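Local coordinates for apical membrane antigen AMA1 (Toxoplasma gondii ME49, PDB 4YIV), which probably serves host cell invasion as part of the moving junction between parasite and host membranes, here as an ectodomain fragment engineered to lack its DII loop, at residues 84-89 with 102-107; 93-98 with 192-197; 112-117 with 168-173; 176-181 with 196-201. All coordinates share one frame; numbering follows the deposited sequence.

Interaction 1. Residues 84-89 with 102-107; sequences VPTEKE and NLNFVT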
# COMPACT_ATOMS: atom_id res chain seq x y z
N VAL A 84 -6.87 11.11 -18.80
CA VAL A 84 -7.37 12.47 -18.54
C VAL A 84 -8.04 12.99 -19.82
O VAL A 84 -7.59 12.69 -20.93
CB VAL A 84 -6.26 13.45 -18.09
CG1 VAL A 84 -5.68 12.96 -16.74
CG2 VAL A 84 -5.17 13.58 -19.12
N PRO A 85 -9.11 13.76 -19.66
CA PRO A 85 -9.89 14.19 -20.82
C PRO A 85 -9.21 15.28 -21.59
O PRO A 85 -8.47 16.09 -21.03
CB PRO A 85 -11.19 14.72 -20.19
CG PRO A 85 -10.77 15.24 -18.87
CD PRO A 85 -9.70 14.23 -18.40
N THR A 86 -9.48 15.32 -22.89
CA THR A 86 -9.02 16.43 -23.72
C THR A 86 -10.00 17.58 -23.55
O THR A 86 -11.10 17.35 -23.06
CB THR A 86 -8.98 16.04 -25.19
OG1 THR A 86 -10.33 15.80 -25.62
CG2 THR A 86 -8.12 14.78 -25.40
N GLU A 87 -9.64 18.78 -23.98
CA GLU A 87 -10.57 19.90 -23.93
C GLU A 87 -11.87 19.57 -24.68
O GLU A 87 -12.97 19.85 -24.19
CB GLU A 87 -9.94 21.16 -24.51
CG GLU A 87 -10.87 22.36 -24.46
CD GLU A 87 -11.51 22.53 -23.08
OE1 GLU A 87 -12.77 22.40 -22.97
OE2 GLU A 87 -10.75 22.77 -22.11
N LYS A 88 -11.75 18.92 -25.83
CA LYS A 88 -12.92 18.62 -26.64
C LYS A 88 -13.83 17.61 -25.97
O LYS A 88 -15.05 17.72 -26.05
CB LYS A 88 -12.50 18.11 -28.03
CG LYS A 88 -13.68 17.65 -28.88
CD LYS A 88 -13.35 17.68 -30.37
CE LYS A 88 -14.52 17.11 -31.19
NZ LYS A 88 -14.20 16.99 -32.64
N GLU A 89 -13.26 16.61 -25.30
CA GLU A 89 -14.09 15.64 -24.59
C GLU A 89 -14.86 16.30 -23.44
O GLU A 89 -16.00 15.94 -23.15
CB GLU A 89 -13.23 14.49 -24.07
CG GLU A 89 -12.80 13.60 -25.19
CD GLU A 89 -11.69 12.63 -24.81
OE1 GLU A 89 -11.57 11.58 -25.48
OE2 GLU A 89 -10.92 12.93 -23.87
N ASN A 102 -5.19 8.80 -15.91
CA ASN A 102 -4.07 8.39 -16.75
C ASN A 102 -3.48 9.47 -17.63
O ASN A 102 -4.20 10.23 -18.26
CB ASN A 102 -4.49 7.19 -17.61
CG ASN A 102 -3.32 6.55 -18.32
OD1 ASN A 102 -2.47 5.93 -17.69
ND2 ASN A 102 -3.28 6.67 -19.63
N LEU A 103 -2.15 9.52 -17.67
CA LEU A 103 -1.47 10.51 -18.47
C LEU A 103 -1.76 10.19 -19.93
O LEU A 103 -1.54 9.07 -20.38
CB LEU A 103 0.03 10.44 -18.17
CG LEU A 103 0.97 11.35 -18.95
CD1 LEU A 103 2.11 11.77 -18.04
CD2 LEU A 103 1.51 10.59 -20.15
N ASN A 104 -2.25 11.18 -20.66
CA ASN A 104 -2.62 11.01 -22.06
C ASN A 104 -1.64 11.56 -23.09
O ASN A 104 -1.91 11.53 -24.28
CB ASN A 104 -4.01 11.57 -22.32
CG ASN A 104 -4.04 13.08 -22.28
OD1 ASN A 104 -3.02 13.73 -22.07
ND2 ASN A 104 -5.21 13.65 -22.50
N PHE A 105 -0.50 12.06 -22.62
CA PHE A 105 0.51 12.61 -23.51
C PHE A 105 1.13 11.58 -24.44
O PHE A 105 1.15 10.38 -24.15
CB PHE A 105 1.64 13.27 -22.70
CG PHE A 105 1.18 14.40 -21.81
CD1 PHE A 105 0.04 15.12 -22.11
CD2 PHE A 105 1.91 14.74 -20.68
CE1 PHE A 105 -0.37 16.16 -21.28
CE2 PHE A 105 1.50 15.77 -19.86
CZ PHE A 105 0.36 16.47 -20.16
N VAL A 106 1.64 12.08 -25.57
CA VAL A 106 2.37 11.26 -26.54
C VAL A 106 3.77 11.85 -26.75
O VAL A 106 4.01 13.02 -26.46
CB VAL A 106 1.64 11.18 -27.90
CG1 VAL A 106 0.24 10.59 -27.73
CG2 VAL A 106 1.56 12.54 -28.56
N THR A 107 4.70 11.01 -27.22
CA THR A 107 6.06 11.45 -27.55
C THR A 107 6.03 12.39 -28.75
O THR A 107 5.00 12.52 -29.42
CB THR A 107 6.97 10.26 -27.89
OG1 THR A 107 6.47 9.59 -29.06
CG2 THR A 107 7.04 9.28 -26.73
O HOH W 1 -5.63 16.75 -21.98
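Asn102 opens the contact through its backbone: its O takes the N-H of Val84 at 2.9 Å. The same oxygen has a methyl group beside it, Val84 CG1 lying 3.5 Å from Asn102 O. The side chain of Asn102 turns to other work, with OD1 bonded to both Ser114 OG and His169 ND1 and ND2 bonded to Asp83. Leu103 then points away from Val84, and its side chain packs on Ile113. At Asn104 the chain comes back to the contact. A chi1 of 72° sets CG between the backbone N and the carbonyl carbon, and the side chain crosses that of Val84 at about a right angle, with Asn104 CG 3.4 Å from Val84 CG2. Its ND2 donates to Val84 O at 3.0 Å, but the bond is strongly bent (120°) and weak. The other segment, 84-89, runs into the start of helix 87-93, where Thr86 is the N-cap: its OG1 accepts from Glu89 N at 3.1 Å, one half of a capping box. A water extends the grip of Asn104 toward that helix start, accepting from ND2 and donating to Pro85 O at 3.1 Å. Next along, Phe105 turns its ring to meet that of Tyr172, the planes about 70° apart.

Interaction 2. Residues 93-98 with 192-197; sequences SGNPLP and DLTWYC. With CD (cadmium ion), chain C.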
# COMPACT_ATOMS: atom_id res chain seq x y z
N SER A 93 -18.87 16.62 -22.78
CA SER A 93 -19.55 16.03 -21.63
C SER A 93 -20.24 17.08 -20.77
O SER A 93 -21.23 16.78 -20.09
CB SER A 93 -18.55 15.24 -20.77
OG SER A 93 -17.60 16.11 -20.17
N GLY A 94 -19.71 18.29 -20.74
CA GLY A 94 -20.07 19.25 -19.71
C GLY A 94 -19.51 18.80 -18.36
O GLY A 94 -18.69 17.87 -18.32
N ASN A 95 -19.92 19.43 -17.25
CA ASN A 95 -19.39 19.09 -15.93
C ASN A 95 -19.99 17.79 -15.39
O ASN A 95 -21.15 17.51 -15.63
CB ASN A 95 -19.66 20.21 -14.92
CG ASN A 95 -18.76 21.39 -15.11
OD1 ASN A 95 -17.61 21.25 -15.52
ND2 ASN A 95 -19.27 22.56 -14.80
N PRO A 96 -19.23 16.99 -14.61
CA PRO A 96 -17.82 17.15 -14.26
C PRO A 96 -16.90 16.64 -15.37
O PRO A 96 -17.36 16.09 -16.38
CB PRO A 96 -17.69 16.28 -13.00
CG PRO A 96 -18.58 15.13 -13.27
CD PRO A 96 -19.78 15.76 -14.02
N LEU A 97 -15.60 16.86 -15.20
CA LEU A 97 -14.60 16.31 -16.09
C LEU A 97 -14.89 14.84 -16.31
O LEU A 97 -15.17 14.10 -15.36
CB LEU A 97 -13.20 16.49 -15.51
CG LEU A 97 -12.72 17.93 -15.43
CD1 LEU A 97 -11.63 18.04 -14.39
CD2 LEU A 97 -12.23 18.41 -16.79
N PRO A 98 -14.88 14.40 -17.58
CA PRO A 98 -15.00 12.97 -17.81
C PRO A 98 -13.60 12.30 -17.73
O PRO A 98 -12.63 12.92 -17.29
CB PRO A 98 -15.58 12.91 -19.24
CG PRO A 98 -14.96 14.12 -19.92
CD PRO A 98 -14.76 15.17 -18.83
N ASP A 192 -22.44 22.62 -11.18
CA ASP A 192 -21.51 23.71 -11.44
C ASP A 192 -20.03 23.37 -11.28
O ASP A 192 -19.18 24.13 -11.67
CB ASP A 192 -21.73 24.81 -10.43
CG ASP A 192 -23.03 25.52 -10.62
OD1 ASP A 192 -23.84 25.07 -11.43
OD2 ASP A 192 -23.19 26.54 -9.95
N LEU A 193 -19.74 22.26 -10.64
CA LEU A 193 -18.36 21.95 -10.28
C LEU A 193 -17.62 21.15 -11.34
O LEU A 193 -18.15 20.21 -11.95
CB LEU A 193 -18.33 21.18 -8.96
CG LEU A 193 -18.85 21.95 -7.75
CD1 LEU A 193 -18.82 21.06 -6.52
CD2 LEU A 193 -18.03 23.20 -7.50
N THR A 194 -16.34 21.50 -11.52
CA THR A 194 -15.50 20.87 -12.51
C THR A 194 -15.14 19.43 -12.11
O THR A 194 -15.15 18.52 -12.95
CB THR A 194 -14.20 21.70 -12.73
OG1 THR A 194 -14.57 23.01 -13.19
CG2 THR A 194 -13.32 21.05 -13.78
N TRP A 195 -14.82 19.23 -10.84
CA TRP A 195 -14.38 17.92 -10.36
C TRP A 195 -15.52 17.09 -9.77
O TRP A 195 -16.36 17.58 -9.00
CB TRP A 195 -13.28 18.07 -9.32
CG TRP A 195 -11.95 18.37 -9.94
CD1 TRP A 195 -11.34 19.59 -10.06
CD2 TRP A 195 -11.09 17.42 -10.55
NE1 TRP A 195 -10.14 19.45 -10.72
CE2 TRP A 195 -9.96 18.13 -11.03
CE3 TRP A 195 -11.16 16.04 -10.74
CZ2 TRP A 195 -8.92 17.49 -11.69
CZ3 TRP A 195 -10.12 15.40 -11.41
CH2 TRP A 195 -9.01 16.13 -11.87
N TYR A 196 -15.48 15.82 -10.13
CA TYR A 196 -16.17 14.75 -9.43
C TYR A 196 -15.38 14.41 -8.16
O TYR A 196 -14.17 14.64 -8.07
CB TYR A 196 -16.32 13.52 -10.33
CG TYR A 196 -15.00 13.13 -10.98
CD1 TYR A 196 -14.05 12.38 -10.29
CD2 TYR A 196 -14.69 13.57 -12.26
CE1 TYR A 196 -12.82 12.06 -10.88
CE2 TYR A 196 -13.47 13.25 -12.88
CZ TYR A 196 -12.53 12.50 -12.18
OH TYR A 196 -11.32 12.22 -12.80
N CYS A 197 -16.09 13.84 -7.20
CA CYS A 197 -15.50 13.40 -5.96
C CYS A 197 -14.85 12.03 -6.22
O CYS A 197 -15.23 11.31 -7.14
CB CYS A 197 -16.55 13.30 -4.86
SG CYS A 197 -17.22 14.94 -4.32
CD CD C . -25.60 26.94 -10.53
O HOH W 2 -17.18 24.87 -13.66
O HOH W 3 -10.65 12.90 -15.32
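Leu97 reaches Trp195 by two torsions: chi1 of -68° sets CG beside its own backbone N, and chi2 of 158° carries CD1 across to the indole. There CD1 sits 3.8 Å from the centroid of the Trp195 six-membered ring, almost on the ring normal, a CH-pi contact over the face. Two irregular loops of the PAN-type fold of AMA1 meet here, one following helix 87-93 and the other leading into strand 198-201. A cis peptide bond before Pro96 turns the first loop at the point of closest backbone approach, opposite Thr194. Just beyond it, Leu97 N donates to Thr194 O at 2.8 Å, and the methyl CG2 of Thr194 lies 3.5 Å from Leu97 CD1. Pro96 crosses Tyr196 at about a right angle, ring carbon CG against Tyr196 CB. The phenol turns its edge to Leu97 O, which stands 3.1 Å from Tyr196 CE2 and is also bonded by Gln70 NE2. At the other end Asn95 lays CB 3.3 Å from Leu193 O, while its OD1 is held by the hydroxyl of Tyr90. A water there donates to Asp192 O and also bonds Thr194 OG1. Asp192 itself faces outward, both carboxylate oxygens binding a cadmium ion that two further atoms also coordinate. A second water lies in the plane of the Tyr196 ring, accepting from Tyr196 OH at 2.7 Å and donating to Pro98 O.

Interaction 3. Residues 112-117 with 168-173; sequences RISPFP and CHILYV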
# COMPACT_ATOMS: atom_id res chain seq x y z
N ARG A 112 2.20 6.81 -27.56
CA ARG A 112 1.58 6.92 -26.23
C ARG A 112 2.56 6.61 -25.10
O ARG A 112 3.31 5.64 -25.17
CB ARG A 112 0.38 5.97 -26.14
CG ARG A 112 -0.24 5.86 -24.77
CD ARG A 112 -1.47 4.98 -24.78
NE ARG A 112 -2.65 5.65 -25.34
CZ ARG A 112 -3.50 6.43 -24.66
NH1 ARG A 112 -3.33 6.70 -23.36
NH2 ARG A 112 -4.53 6.97 -25.29
N ILE A 113 2.57 7.45 -24.06
CA ILE A 113 3.45 7.23 -22.93
C ILE A 113 2.83 6.28 -21.86
O ILE A 113 3.56 5.53 -21.20
CB ILE A 113 3.85 8.56 -22.26
CG1 ILE A 113 4.55 9.45 -23.31
CG2 ILE A 113 4.76 8.32 -21.05
CD1 ILE A 113 5.05 10.81 -22.79
N SER A 114 1.49 6.27 -21.73
CA SER A 114 0.83 5.49 -20.68
C SER A 114 -0.57 5.01 -21.07
O SER A 114 -1.36 5.80 -21.54
CB SER A 114 0.74 6.34 -19.41
OG SER A 114 0.13 5.62 -18.35
N PRO A 115 -0.93 3.74 -20.78
CA PRO A 115 -0.11 2.76 -20.07
C PRO A 115 1.01 2.22 -20.95
O PRO A 115 0.91 2.24 -22.19
CB PRO A 115 -1.10 1.66 -19.69
CG PRO A 115 -2.19 1.78 -20.69
CD PRO A 115 -2.28 3.23 -21.03
N PHE A 116 2.08 1.78 -20.32
CA PHE A 116 3.25 1.37 -21.08
C PHE A 116 3.42 -0.13 -20.88
O PHE A 116 3.30 -0.62 -19.75
CB PHE A 116 4.48 2.13 -20.65
CG PHE A 116 5.61 2.05 -21.65
CD1 PHE A 116 5.63 2.88 -22.77
CD2 PHE A 116 6.62 1.12 -21.49
CE1 PHE A 116 6.66 2.79 -23.70
CE2 PHE A 116 7.67 1.04 -22.41
CZ PHE A 116 7.69 1.88 -23.51
N PRO A 117 3.68 -0.88 -21.97
CA PRO A 117 3.71 -2.33 -21.82
C PRO A 117 4.98 -2.84 -21.15
O PRO A 117 6.08 -2.42 -21.52
CB PRO A 117 3.61 -2.83 -23.26
CG PRO A 117 4.30 -1.76 -24.04
CD PRO A 117 3.94 -0.47 -23.36
N CYS A 168 1.88 -0.57 -17.25
CA CYS A 168 2.35 0.42 -16.29
C CYS A 168 1.68 1.77 -16.58
O CYS A 168 1.93 2.40 -17.61
CB CYS A 168 3.87 0.54 -16.36
SG CYS A 168 4.59 1.56 -15.02
N HIS A 169 0.77 2.16 -15.70
CA HIS A 169 0.09 3.45 -15.79
C HIS A 169 0.80 4.52 -15.03
O HIS A 169 1.05 4.35 -13.85
CB HIS A 169 -1.33 3.37 -15.20
CG HIS A 169 -2.24 2.46 -15.97
ND1 HIS A 169 -3.03 2.92 -17.00
CD2 HIS A 169 -2.49 1.14 -15.85
CE1 HIS A 169 -3.72 1.90 -17.50
NE2 HIS A 169 -3.40 0.81 -16.83
N ILE A 170 1.03 5.65 -15.69
CA ILE A 170 1.53 6.87 -15.07
C ILE A 170 0.32 7.76 -14.89
O ILE A 170 -0.37 8.04 -15.85
CB ILE A 170 2.57 7.59 -15.95
CG1 ILE A 170 3.77 6.70 -16.24
CG2 ILE A 170 3.01 8.89 -15.27
CD1 ILE A 170 4.43 6.15 -15.05
N LEU A 171 0.06 8.19 -13.66
CA LEU A 171 -1.12 9.00 -13.37
C LEU A 171 -0.79 10.49 -13.36
O LEU A 171 -0.16 10.99 -12.44
CB LEU A 171 -1.73 8.61 -12.03
CG LEU A 171 -2.13 7.15 -11.85
CD1 LEU A 171 -2.88 7.00 -10.56
CD2 LEU A 171 -2.96 6.61 -13.04
N TYR A 172 -1.25 11.18 -14.38
CA TYR A 172 -1.15 12.63 -14.44
C TYR A 172 -1.89 13.31 -13.28
O TYR A 172 -1.46 14.35 -12.79
CB TYR A 172 -1.69 13.10 -15.76
CG TYR A 172 -1.60 14.60 -15.96
CD1 TYR A 172 -0.40 15.20 -16.31
CD2 TYR A 172 -2.71 15.41 -15.77
CE1 TYR A 172 -0.31 16.55 -16.49
CE2 TYR A 172 -2.63 16.78 -15.95
CZ TYR A 172 -1.42 17.34 -16.31
OH TYR A 172 -1.31 18.70 -16.48
N VAL A 173 -3.00 12.71 -12.83
CA VAL A 173 -3.70 13.19 -11.64
C VAL A 173 -3.13 12.46 -10.43
O VAL A 173 -3.30 11.26 -10.31
CB VAL A 173 -5.22 12.97 -11.74
CG1 VAL A 173 -5.93 13.44 -10.48
CG2 VAL A 173 -5.78 13.71 -12.92
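Pro115 lies over one face of the His169 imidazole, side by side with it and pointing the same way. Pro115 CB stands 3.6 Å from the ring centroid, 19° off the normal, so this is a CH-pi contact; the closest ring atom is CE1, at 3.4 Å from that same CB. His169 ND1 is bonded to Asn102 OD1, which helps fix the rotation of the ring. This is the edge of an antiparallel sheet, where the short outer strand 116-117 joins strand 167-170. The phenyl ring of Phe116 carries Pro117 CD over one face and also meets the ring of Phe139. The guanidinium of Arg112 takes Ser114 O in its own plane, NH1 donating at 2.8 Å, and the same NH1 forms a salt bridge with Asp83.

Phe116 and Cys168 form a hydrogen-bonded pair, with Phe116 N to Cys168 O at 2.8 Å and Cys168 N to Phe116 O at 2.9 Å. Cys168 is tied further to helix 132-141 by its disulfide with Cys136. Cys168 O also receives a CA-H contact from Pro115, whose preceding peptide bond is cis. Beyond the proline a side chain takes over from the backbone. With Ser114 OG anti to its backbone N (chi1 -179°), the hydroxyl reaches strand 167-170; it is bonded to Asn102 OD1 and accepts from Ile170 N at 2.8 Å, a nearly straight bond of 167°.

Interaction 4. Residues 176-181 with 196-201; sequences QLMEGK and YCFKPR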
# COMPACT_ATOMS: atom_id res chain seq x y z
N GLN A 176 -5.71 12.00 -4.69
CA GLN A 176 -6.25 10.70 -4.27
C GLN A 176 -7.60 10.77 -3.54
O GLN A 176 -8.34 9.76 -3.46
CB GLN A 176 -5.22 10.03 -3.39
CG GLN A 176 -3.99 9.56 -4.21
CD GLN A 176 -2.71 9.59 -3.37
OE1 GLN A 176 -2.52 8.77 -2.46
NE2 GLN A 176 -1.89 10.60 -3.61
N LEU A 177 -7.94 11.94 -3.00
CA LEU A 177 -9.18 12.14 -2.26
C LEU A 177 -9.70 13.54 -2.50
O LEU A 177 -8.97 14.50 -2.34
CB LEU A 177 -8.96 11.93 -0.78
CG LEU A 177 -10.15 12.12 0.17
CD1 LEU A 177 -11.16 11.09 -0.05
CD2 LEU A 177 -9.71 12.05 1.62
N MET A 178 -10.97 13.63 -2.89
CA MET A 178 -11.68 14.90 -2.83
C MET A 178 -13.13 14.64 -2.43
O MET A 178 -13.75 13.68 -2.92
CB MET A 178 -11.60 15.63 -4.15
CG MET A 178 -11.27 17.11 -3.89
SD MET A 178 -11.55 18.22 -5.26
CE MET A 178 -10.57 17.37 -6.37
N GLU A 179 -13.63 15.47 -1.51
CA GLU A 179 -14.98 15.31 -1.00
C GLU A 179 -15.53 16.67 -0.55
O GLU A 179 -14.76 17.58 -0.26
CB GLU A 179 -15.02 14.33 0.20
CG GLU A 179 -14.33 14.86 1.45
CD GLU A 179 -14.66 14.03 2.74
OE1 GLU A 179 -14.11 14.35 3.81
OE2 GLU A 179 -15.46 13.06 2.72
N GLY A 180 -16.86 16.76 -0.44
CA GLY A 180 -17.54 17.95 0.05
C GLY A 180 -18.20 18.70 -1.09
O GLY A 180 -17.59 18.96 -2.13
N LYS A 181 -19.45 19.09 -0.90
CA LYS A 181 -20.19 19.71 -1.99
C LYS A 181 -19.60 21.09 -2.39
O LYS A 181 -19.88 21.59 -3.46
CB LYS A 181 -21.69 19.81 -1.62
CG LYS A 181 -21.99 20.75 -0.48
CD LYS A 181 -23.51 20.84 -0.28
CE LYS A 181 -23.83 21.38 1.06
NZ LYS A 181 -23.53 22.83 1.13
N TYR A 196 -15.48 15.82 -10.13
CA TYR A 196 -16.17 14.75 -9.43
C TYR A 196 -15.38 14.41 -8.16
O TYR A 196 -14.17 14.64 -8.07
CB TYR A 196 -16.32 13.52 -10.33
CG TYR A 196 -15.00 13.13 -10.98
CD1 TYR A 196 -14.05 12.38 -10.29
CD2 TYR A 196 -14.69 13.57 -12.26
CE1 TYR A 196 -12.82 12.06 -10.88
CE2 TYR A 196 -13.47 13.25 -12.88
CZ TYR A 196 -12.53 12.50 -12.18
OH TYR A 196 -11.32 12.22 -12.80
N CYS A 197 -16.09 13.84 -7.20
CA CYS A 197 -15.50 13.40 -5.96
C CYS A 197 -14.85 12.03 -6.22
O CYS A 197 -15.23 11.31 -7.14
CB CYS A 197 -16.55 13.30 -4.86
SG CYS A 197 -17.22 14.94 -4.32
N PHE A 198 -13.88 11.70 -5.39
CA PHE A 198 -13.20 10.41 -5.51
C PHE A 198 -12.48 10.14 -4.21
O PHE A 198 -12.22 11.04 -3.45
CB PHE A 198 -12.22 10.42 -6.69
CG PHE A 198 -11.28 11.60 -6.72
CD1 PHE A 198 -10.05 11.55 -6.08
CD2 PHE A 198 -11.61 12.76 -7.44
CE1 PHE A 198 -9.19 12.65 -6.10
CE2 PHE A 198 -10.74 13.85 -7.49
CZ PHE A 198 -9.53 13.79 -6.82
N LYS A 199 -12.18 8.87 -3.97
CA LYS A 199 -11.47 8.49 -2.75
C LYS A 199 -10.76 7.15 -2.99
O LYS A 199 -11.18 6.36 -3.87
CB LYS A 199 -12.43 8.37 -1.57
CG LYS A 199 -13.40 7.21 -1.69
CD LYS A 199 -14.36 7.14 -0.49
CE LYS A 199 -15.44 6.08 -0.75
NZ LYS A 199 -16.56 6.19 0.25
N PRO A 200 -9.73 6.87 -2.19
CA PRO A 200 -9.02 5.59 -2.29
C PRO A 200 -9.86 4.47 -1.76
O PRO A 200 -10.63 4.68 -0.82
CB PRO A 200 -7.78 5.80 -1.41
CG PRO A 200 -7.69 7.32 -1.18
CD PRO A 200 -9.12 7.75 -1.17
N ARG A 201 -9.67 3.29 -2.32
CA ARG A 201 -10.39 2.13 -1.88
C ARG A 201 -9.62 0.84 -2.12
O ARG A 201 -8.82 0.73 -3.03
CB ARG A 201 -11.70 2.06 -2.66
CG ARG A 201 -12.85 1.36 -1.96
CD ARG A 201 -13.68 2.35 -1.17
NE ARG A 201 -15.01 1.82 -0.88
CZ ARG A 201 -15.36 1.28 0.28
NH1 ARG A 201 -16.60 0.83 0.45
NH2 ARG A 201 -14.50 1.20 1.28
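Met178 and Phe198 cross obliquely, Met178 CB lying over the face of the phenyl ring. This carbon, Met178 CB, stands 4.1 Å from the Phe198 ring centroid in a CH-pi contact, and a bend at chi3 (-56°) brings the end methyl to the rim, Met178 CE 3.7 Å from Phe198 CE2. The ring turns its edge to the backbone of Gln176, whose C is 3.6 Å from Phe198 CE1. The two backbones form a single antiparallel bridge: Met178 N donates to Phe198 O at 2.9 Å, and Phe198 N donates back to Met178 O at 3.2 Å. Strand 198-201 pairs with strand 65-68 as well, through Lys199 and Arg201. Leu177 sends its side chain obliquely across Lys199; chi2 of 68° turns CD1 to 3.4 Å from Lys199 CB, tighter than usual for two carbons. The rest of the lysine extends away from the contact. Pro200 turns its ring to Gln176, with CD 3.1 Å from Gln176 O, while Gln176 OE1 is held by Lys64 NZ and Asp40 N. Cys197, in a disulfide with Cys184, places CB 3.4 Å from Met178 O and SG against Glu179 CA.

In the fold
Interactions 1 and 3 lie closest, their centres 11 Å apart, and are joined by two polar links: Asn102 OD1 to Ser114 OG at 2.7 Å and Leu103 N to Ile170 O at 2.9 Å. Interactions 2 and 4 share Tyr196 and Cys197, and Trp195 CG touches Met178 CE at 4.0 Å, so the indole covered by Leu97 also borders the methionine over Phe198. Prolines join interactions 1 and 2, with Pro85 CG 3.4 Å from Pro98 O. Interaction 3 is nested within the length of chain that interaction 2 closes, and Trp195 CH2 meets Val173 CG2. A cobalt ion lies about 12 Å from the Gln176 side chain of interaction 4.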